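Local coordinates for aromatic-amino-acid:2-oxoglutarate transaminase (Candida albicans, PDB 6HND), which probably catalyses pyridoxal-phosphate-dependent transamination of aromatic amino acids, and perhaps of 2-aminoadipate, at residues I247-G250 / F256-S259; Y283-L288 / R335-S340. All blocks are in the same frame, centred on the assembly; numbering follows the deposited sequence.

Contact 1. Residues I247-G250 / F256-S259; sequences IATG and FTQS
Phe-256 meets Gly-250 through its backbone. Phe-256 O lies 3.1 Å from Gly-250 N, but the angle is too poor for a hydrogen bond. The phenylalanine side chain leaves the contact, and its ring packs on Ser-216 and Ile-431. Thr-257 comes next, and its OG1 accepts one bond, from Gly-250 N. This bond is 3.1 Å from Gly-250 N to Thr-257 OG1 and nearly straight at 171°. OG1 sits beside the Thr-257 backbone N (chi1 -62°), which turns it to the glycine and leaves CG2 for Thr-249. There methyl meets methyl, with Thr-249 CG2 and Thr-257 CG2 3.9 Å apart. Thr-249 OG1 bonds instead to Arg-263. Both segments belong to the loop that joins strand 243-246 to helix 260-272, within a beta-alpha connection of the large mixed sheet. At Gln-258 the backbone N donates to Ala-248 O at 2.9 Å. The same oxygen also receives a CA-H contact from Thr-257 CA at 3.3 Å. The Gln-258 side chain runs extended past CG and lays the flat face of its amide over the Ala-248 methyl, with Gln-258 OE1 3.5 Å from Ala-248 CB. That OE1 is hydrogen-bonded to Tyr-324 OH. Ser-259 is the N-cap of helix 260-272.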
loop_
_atom_site.group_PDB
_atom_site.type_symbol
_atom_site.label_atom_id
_atom_site.label_comp_id
_atom_site.label_asym_id
_atom_site.label_seq_id
_atom_site.Cartn_x
_atom_site.Cartn_y
_atom_site.Cartn_z
ATOM N N ILE B 247 6.603 -7.266 -20.873
ATOM C CA ILE B 247 7.052 -8.348 -19.970
ATOM C C ILE B 247 8.059 -9.166 -20.791
ATOM O O ILE B 247 7.668 -10.224 -21.378
ATOM C CB ILE B 247 5.814 -9.135 -19.478
ATOM C CG1 ILE B 247 4.717 -8.193 -18.980
ATOM C CG2 ILE B 247 6.208 -10.155 -18.411
ATOM C CD1 ILE B 247 3.319 -8.752 -19.055
ATOM N N ALA B 248 9.292 -8.663 -20.908
ATOM C CA ALA B 248 10.216 -9.005 -22.020
ATOM C C ALA B 248 10.703 -10.435 -21.826
ATOM O O ALA B 248 10.837 -11.161 -22.841
ATOM C CB ALA B 248 11.369 -8.022 -22.143
ATOM N N THR B 249 10.944 -10.819 -20.574
ATOM C CA THR B 249 11.386 -12.181 -20.187
ATOM C C THR B 249 10.192 -12.938 -19.575
ATOM O O THR B 249 9.545 -12.385 -18.653
ATOM C CB THR B 249 12.575 -12.076 -19.225
ATOM O OG1 THR B 249 13.540 -11.196 -19.819
ATOM C CG2 THR B 249 13.158 -13.435 -18.880
ATOM N N GLY B 250 9.937 -14.178 -20.016
ATOM C CA GLY B 250 8.811 -15.000 -19.508
ATOM C C GLY B 250 7.496 -14.241 -19.620
ATOM O O GLY B 250 6.784 -14.144 -18.631
ATOM N N PHE B 256 7.249 -16.178 -23.770
ATOM C CA PHE B 256 8.367 -15.774 -24.670
ATOM C C PHE B 256 9.369 -14.872 -23.935
ATOM O O PHE B 256 9.027 -14.221 -22.928
ATOM C CB PHE B 256 7.858 -15.079 -25.936
ATOM C CG PHE B 256 7.090 -15.962 -26.891
ATOM C CD1 PHE B 256 7.654 -17.117 -27.397
ATOM C CD2 PHE B 256 5.814 -15.622 -27.308
ATOM C CE1 PHE B 256 6.952 -17.935 -28.269
ATOM C CE2 PHE B 256 5.113 -16.438 -28.189
ATOM C CZ PHE B 256 5.684 -17.594 -28.667
ATOM N N THR B 257 10.606 -14.890 -24.412
ATOM C CA THR B 257 11.742 -14.116 -23.868
ATOM C C THR B 257 12.468 -13.425 -25.017
ATOM O O THR B 257 12.897 -14.135 -25.964
ATOM C CB THR B 257 12.717 -14.987 -23.080
ATOM O OG1 THR B 257 11.997 -15.523 -21.980
ATOM C CG2 THR B 257 13.919 -14.219 -22.578
ATOM N N GLN B 258 12.574 -12.098 -24.941
ATOM C CA GLN B 258 13.238 -11.273 -25.978
ATOM C C GLN B 258 14.740 -11.510 -25.849
ATOM O O GLN B 258 15.249 -11.404 -24.715
ATOM C CB GLN B 258 12.890 -9.789 -25.818
ATOM C CG GLN B 258 11.445 -9.451 -26.136
ATOM C CD GLN B 258 11.115 -8.031 -25.745
ATOM O OE1 GLN B 258 11.995 -7.210 -25.476
ATOM N NE2 GLN B 258 9.835 -7.728 -25.717
ATOM N N SER B 259 15.393 -11.838 -26.967
ATOM C CA SER B 259 16.869 -11.918 -27.105
ATOM C C SER B 259 17.491 -10.550 -26.805
ATOM O O SER B 259 16.783 -9.511 -26.932
ATOM C CB SER B 259 17.256 -12.371 -28.490
ATOM O OG SER B 259 17.058 -11.322 -29.428
#

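Contact 2. Residues Y283-L288 / R335-S340; sequences YGYLTL and RVETFS. With PLP (pyridoxal-5'-phosphate), chain E.
Tyr-285 OH donates to Glu-337 OE2 at 2.7 Å, on the syn lone pair of that oxygen. The other oxygen, Glu-337 OE1, lies at the ring edge, 3.3 Å from Tyr-285 CE2. Ring and carboxylate planes are 35° apart. The tyrosine OH also bonds to Thr-150 OG1, and its ring packs edge-to-face with Phe-146. Arg-335 holds the same OE2 side-on with two nitrogens. In a salt bridge, Arg-335 NE donates to Glu-337 OE2 at 2.8 Å, on the anti side but tilted out of the carboxylate plane. Arg-335 NH2 reaches Glu-337 OE2 at 3.1 Å, from above that plane. OE2 thus accepts three bonds, which should favour a charged carboxylate. Glu-337 bends at chi2 (-116°) to meet the extended arginine. Both lie on strand 333-338 in the PLP-binding large domain of the aminotransferase fold, and Tyr-285 lies in a type I turn, Tyr-283 to Leu-286. Salt bridges to Asp-281 and Glu-279 fix the guanidinium further. Thr-338 OG1 and Ser-340 OG donate to PLP O2P at 2.5 Å and 2.6 Å. Thr-338 OG1 also accepts from Ser-340 N in an ST turn. On the pyridine ring, PLP O3 is hydrogen-bonded to Tyr-283 OH at 3.1 Å.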
loop_
_atom_site.group_PDB
_atom_site.type_symbol
_atom_site.label_atom_id
_atom_site.label_comp_id
_atom_site.label_asym_id
_atom_site.label_seq_id
_atom_site.Cartn_x
_atom_site.Cartn_y
_atom_site.Cartn_z
ATOM N N TYR B 283 9.784 -12.765 -12.795
ATOM C CA TYR B 283 10.413 -14.122 -12.705
ATOM C C TYR B 283 11.465 -14.354 -13.801
ATOM O O TYR B 283 11.746 -15.534 -14.088
ATOM C CB TYR B 283 9.338 -15.217 -12.768
ATOM C CG TYR B 283 8.165 -14.808 -13.615
ATOM C CD1 TYR B 283 8.390 -14.300 -14.875
ATOM C CD2 TYR B 283 6.867 -14.838 -13.129
ATOM C CE1 TYR B 283 7.348 -13.841 -15.648
ATOM C CE2 TYR B 283 5.811 -14.354 -13.883
ATOM C CZ TYR B 283 6.065 -13.842 -15.146
ATOM O OH TYR B 283 5.078 -13.379 -15.965
ATOM N N GLY B 284 12.072 -13.287 -14.334
ATOM C CA GLY B 284 13.145 -13.362 -15.339
ATOM C C GLY B 284 14.398 -13.976 -14.750
ATOM O O GLY B 284 15.311 -14.312 -15.520
ATOM N N TYR B 285 14.469 -14.093 -13.428
ATOM C CA TYR B 285 15.619 -14.736 -12.747
ATOM C C TYR B 285 15.450 -16.253 -12.830
ATOM O O TYR B 285 16.468 -16.962 -12.757
ATOM C CB TYR B 285 15.801 -14.250 -11.309
ATOM C CG TYR B 285 16.090 -12.780 -11.217
ATOM C CD1 TYR B 285 17.315 -12.293 -11.618
ATOM C CD2 TYR B 285 15.158 -11.877 -10.732
ATOM C CE1 TYR B 285 17.615 -10.950 -11.555
ATOM C CE2 TYR B 285 15.453 -10.522 -10.662
ATOM C CZ TYR B 285 16.684 -10.056 -11.087
ATOM O OH TYR B 285 17.022 -8.739 -11.065
ATOM N N LEU B 286 14.216 -16.730 -13.020
ATOM C CA LEU B 286 13.914 -18.187 -13.141
ATOM C C LEU B 286 14.127 -18.609 -14.597
ATOM O O LEU B 286 13.147 -18.790 -15.308
ATOM C CB LEU B 286 12.489 -18.430 -12.648
ATOM C CG LEU B 286 12.218 -17.927 -11.229
ATOM C CD1 LEU B 286 10.743 -18.064 -10.884
ATOM C CD2 LEU B 286 13.093 -18.642 -10.195
ATOM N N THR B 287 15.390 -18.701 -15.024
ATOM C CA THR B 287 15.791 -19.062 -16.407
ATOM C C THR B 287 15.655 -20.582 -16.517
ATOM O O THR B 287 16.015 -21.263 -15.549
ATOM C CB THR B 287 17.201 -18.551 -16.748
ATOM O OG1 THR B 287 18.110 -19.140 -15.810
ATOM C CG2 THR B 287 17.313 -17.044 -16.688
ATOM N N LEU B 288 15.115 -21.083 -17.629
ATOM C CA LEU B 288 14.797 -22.526 -17.795
ATOM C C LEU B 288 15.531 -23.044 -19.021
ATOM O O LEU B 288 15.326 -22.506 -20.108
ATOM C CB LEU B 288 13.283 -22.695 -17.948
ATOM C CG LEU B 288 12.413 -21.972 -16.928
ATOM C CD1 LEU B 288 10.948 -22.117 -17.288
ATOM C CD2 LEU B 288 12.672 -22.488 -15.526
ATOM N N ARG B 335 12.293 -0.079 -14.618
ATOM C CA ARG B 335 12.209 -1.550 -14.367
ATOM C C ARG B 335 11.340 -1.819 -13.130
ATOM O O ARG B 335 11.617 -1.231 -12.051
ATOM C CB ARG B 335 13.585 -2.185 -14.174
ATOM C CG ARG B 335 13.499 -3.656 -13.801
ATOM C CD ARG B 335 14.860 -4.259 -13.524
ATOM N NE ARG B 335 14.841 -5.676 -13.173
ATOM C CZ ARG B 335 14.728 -6.680 -14.030
ATOM N NH1 ARG B 335 14.566 -6.445 -15.319
ATOM N NH2 ARG B 335 14.745 -7.925 -13.575
ATOM N N VAL B 336 10.332 -2.676 -13.276
ATOM C CA VAL B 336 9.495 -3.134 -12.131
ATOM C C VAL B 336 9.963 -4.506 -11.628
ATOM O O VAL B 336 9.966 -5.478 -12.420
ATOM C CB VAL B 336 8.017 -3.164 -12.555
ATOM C CG1 VAL B 336 7.117 -3.666 -11.423
ATOM C CG2 VAL B 336 7.605 -1.785 -13.026
ATOM N N GLU B 337 10.290 -4.588 -10.346
ATOM C CA GLU B 337 10.617 -5.856 -9.650
ATOM C C GLU B 337 9.583 -6.128 -8.552
ATOM O O GLU B 337 8.895 -5.164 -8.143
ATOM C CB GLU B 337 12.008 -5.779 -9.024
ATOM C CG GLU B 337 13.133 -5.802 -10.036
ATOM C CD GLU B 337 14.076 -6.995 -9.984
ATOM O OE1 GLU B 337 13.810 -7.990 -9.257
ATOM O OE2 GLU B 337 15.055 -6.937 -10.692
ATOM N N THR B 338 9.494 -7.393 -8.108
ATOM C CA THR B 338 8.661 -7.840 -6.960
ATOM C C THR B 338 9.385 -8.963 -6.196
ATOM O O THR B 338 10.226 -9.681 -6.808
ATOM C CB THR B 338 7.259 -8.254 -7.435
ATOM O OG1 THR B 338 6.399 -8.634 -6.353
ATOM C CG2 THR B 338 7.316 -9.399 -8.416
ATOM N N PHE B 339 9.017 -9.149 -4.927
ATOM C CA PHE B 339 9.442 -10.301 -4.098
ATOM C C PHE B 339 8.337 -11.351 -4.132
ATOM O O PHE B 339 8.486 -12.350 -3.435
ATOM C CB PHE B 339 9.789 -9.882 -2.668
ATOM C CG PHE B 339 10.990 -8.974 -2.564
ATOM C CD1 PHE B 339 12.268 -9.489 -2.645
ATOM C CD2 PHE B 339 10.838 -7.606 -2.406
ATOM C CE1 PHE B 339 13.372 -8.652 -2.557
ATOM C CE2 PHE B 339 11.940 -6.773 -2.343
ATOM C CZ PHE B 339 13.210 -7.296 -2.412
ATOM N N SER B 340 7.275 -11.112 -4.908
ATOM C CA SER B 340 6.073 -11.987 -4.938
ATOM C C SER B 340 6.444 -13.404 -5.384
ATOM O O SER B 340 6.040 -14.381 -4.754
ATOM C CB SER B 340 4.978 -11.393 -5.784
ATOM O OG SER B 340 4.349 -10.298 -5.116
HETATM N N1 PLP E . 3.220 -8.679 -13.758
HETATM C C2 PLP E . 3.304 -9.933 -14.183
HETATM C C2A PLP E . 3.750 -10.144 -15.590
HETATM C C3 PLP E . 3.015 -11.019 -13.311
HETATM O O3 PLP E . 3.118 -12.300 -13.780
HETATM C C4 PLP E . 2.611 -10.754 -11.976
HETATM C C4A PLP E . 2.405 -11.885 -11.040
HETATM C C5 PLP E . 2.549 -9.407 -11.561
HETATM C C6 PLP E . 2.841 -8.433 -12.486
HETATM C C5A PLP E . 2.045 -8.983 -10.206
HETATM O O4P PLP E . 2.972 -9.181 -9.106
HETATM P P PLP E . 2.582 -8.656 -7.623
HETATM O O1P PLP E . 1.809 -7.355 -7.800
HETATM O O2P PLP E . 3.962 -8.543 -6.980
HETATM O O3P PLP E . 1.736 -9.719 -7.001
#

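In the fold
Contacts 1 and 2 have centres about 11 Å apart and follow each other along the chain. They touch where Tyr-283 meets the 247-250 segment. Gly-250 O lies 3.3 Å from Tyr-283 OH, a weak, probable hydrogen bond, and Thr-249 CG2 packs 3.5 Å from Gly-284 CA. Contact 1 reaches the cofactor pocket through Ile-247, whose side chain is about 4 Å from PLP between nearest atoms. Contact 2 reaches the PLP phosphate and O3. Asn-252, in the loop between the two segments of contact 1, also bonds to PLP and touches Tyr-283. Ala-166, Ser-167 and Arg-348 of the same chain, and Tyr-130 of the second subunit, add further hydrogen bonds to the cofactor.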